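Local coordinates for cyclic di-GMP receptor atypical PilZ domain-containing protein (PDB 3PH1) that belongs to the atypical PilZ family of cyclic di-GMP receptors and self-assembles into a tetramer through an unusual helical bundle, at the interface of chains A and B. Numbering follows the deposited sequence. Chains: chain A/B, Putative uncharacterized protein.

The interface of chains A and B. Residues chain A 87, 90-91, 94; chain B 92, 95-96.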
loop_
_atom_site.group_PDB
_atom_site.type_symbol
_atom_site.label_atom_id
_atom_site.label_comp_id
_atom_site.label_asym_id
_atom_site.label_seq_id
_atom_site.Cartn_x
_atom_site.Cartn_y
_atom_site.Cartn_z
ATOM N N LEU A 87 -4.826 -3.622 -6.120
ATOM C CA LEU A 87 -4.868 -4.346 -4.848
ATOM C C LEU A 87 -5.129 -3.437 -3.647
ATOM O O LEU A 87 -6.016 -3.707 -2.845
ATOM C CB LEU A 87 -3.566 -5.132 -4.656
ATOM C CG LEU A 87 -3.492 -6.402 -5.519
ATOM C CD1 LEU A 87 -2.066 -6.892 -5.620
ATOM C CD2 LEU A 87 -4.402 -7.471 -4.924
ATOM N N ARG A 90 -8.614 -2.372 -3.626
ATOM C CA ARG A 90 -9.497 -3.431 -3.148
ATOM C C ARG A 90 -9.498 -3.493 -1.618
ATOM O O ARG A 90 -10.553 -3.640 -1.004
ATOM C CB ARG A 90 -9.057 -4.782 -3.719
ATOM C CG ARG A 90 -9.969 -5.946 -3.358
ATOM C CD ARG A 90 -9.549 -7.207 -4.095
ATOM N NE ARG A 90 -9.612 -7.019 -5.543
ATOM C CZ ARG A 90 -10.743 -6.945 -6.241
ATOM N NH1 ARG A 90 -10.702 -6.765 -7.556
ATOM N NH2 ARG A 90 -11.915 -7.068 -5.631
ATOM N N LEU A 91 -8.310 -3.369 -1.017
ATOM C CA LEU A 91 -8.152 -3.415 0.440
ATOM C C LEU A 91 -8.907 -2.263 1.088
ATOM O O LEU A 91 -9.607 -2.449 2.086
ATOM C CB LEU A 91 -6.671 -3.327 0.812
ATOM C CG LEU A 91 -6.203 -4.035 2.088
ATOM C CD1 LEU A 91 -4.702 -3.819 2.260
ATOM C CD2 LEU A 91 -6.959 -3.507 3.293
ATOM N N GLN A 94 -12.548 -2.926 1.416
ATOM C CA GLN A 94 -12.927 -3.925 2.400
ATOM C C GLN A 94 -13.405 -3.308 3.722
ATOM O O GLN A 94 -14.182 -3.931 4.446
ATOM C CB GLN A 94 -11.755 -4.871 2.660
ATOM C CG GLN A 94 -11.407 -5.779 1.474
ATOM C CD GLN A 94 -10.334 -6.824 1.801
ATOM O OE1 GLN A 94 -9.919 -7.598 0.924
ATOM N NE2 GLN A 94 -9.882 -6.853 3.053
ATOM N N VAL B 92 -4.652 -8.576 1.180
ATOM C CA VAL B 92 -5.956 -8.732 0.551
ATOM C C VAL B 92 -6.407 -10.185 0.712
ATOM O O VAL B 92 -7.451 -10.462 1.299
ATOM C CB VAL B 92 -5.893 -8.373 -0.960
ATOM C CG1 VAL B 92 -7.233 -8.640 -1.617
ATOM C CG2 VAL B 92 -5.512 -6.902 -1.132
ATOM N N SER B 95 -7.846 -11.417 4.054
ATOM C CA SER B 95 -9.054 -10.856 4.634
ATOM C C SER B 95 -10.266 -10.901 3.717
ATOM O O SER B 95 -11.395 -10.728 4.170
ATOM C CB SER B 95 -8.789 -9.412 5.065
ATOM O OG SER B 95 -8.255 -8.660 3.989
ATOM N N ASP B 96 -10.037 -11.137 2.431
ATOM C CA ASP B 96 -11.140 -11.177 1.467
ATOM C C ASP B 96 -12.107 -12.332 1.705
ATOM O O ASP B 96 -11.791 -13.314 2.383
ATOM C CB ASP B 96 -10.599 -11.245 0.033
ATOM C CG ASP B 96 -9.629 -12.398 -0.174
ATOM O OD1 ASP B 96 -9.076 -12.528 -1.308
ATOM O OD2 ASP B 96 -9.418 -13.187 0.784
#
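Helix 72-95 of chain A lies against the C-terminal end of the same helix in chain B, 72-93, apparently as part of the helical bundle through which this PilZ protein forms its tetramer, and B:Val92 and A:Gln94 carry much of the patch. The patch illustrates how apolar packing near a helix end can give way to a polar contact just beyond it. The two methyls of B:Val92 divide the work. CG1, anti to the backbone N (chi1 176°), meets CD of A:Arg90 at 3.7 Å, so the arginine contributes the aliphatic part of its chain. CG2 points to the preceding turn of chain A, 4.0 Å from the methyl CD2 of A:Leu87 and near the carbonyl oxygen of that residue. Because CG1 meets A:Arg90 and CG2 meets A:Leu87, the valine touches residues about one turn apart along the chain A helix. Its side chain runs roughly perpendicular to those of both. A:Leu91 stands farther back, its CB 4.2 Å from CG2 of B:Val92.

Just past the last turn of the chain B helix, the contact becomes polar. The side chain of A:Gln94 is extended beyond CG and brings its carboxamide to B:Ser95. There NE2 donates to the hydroxyl OG of B:Ser95 over 2.6 Å, a nearly straight bond (168° at the hydrogen) with OG almost in the amide plane. The hydroxyl in turn makes a weak bond to the carbonyl O of B:Val92, which may help to orient it as an acceptor for the glutamine. The amide oxygen OE1 of A:Gln94 makes no evident hydrogen bond across this patch; among its neighbours, CG1 of B:Val92 and CB of B:Asp96 each lie 3.8 Å from it.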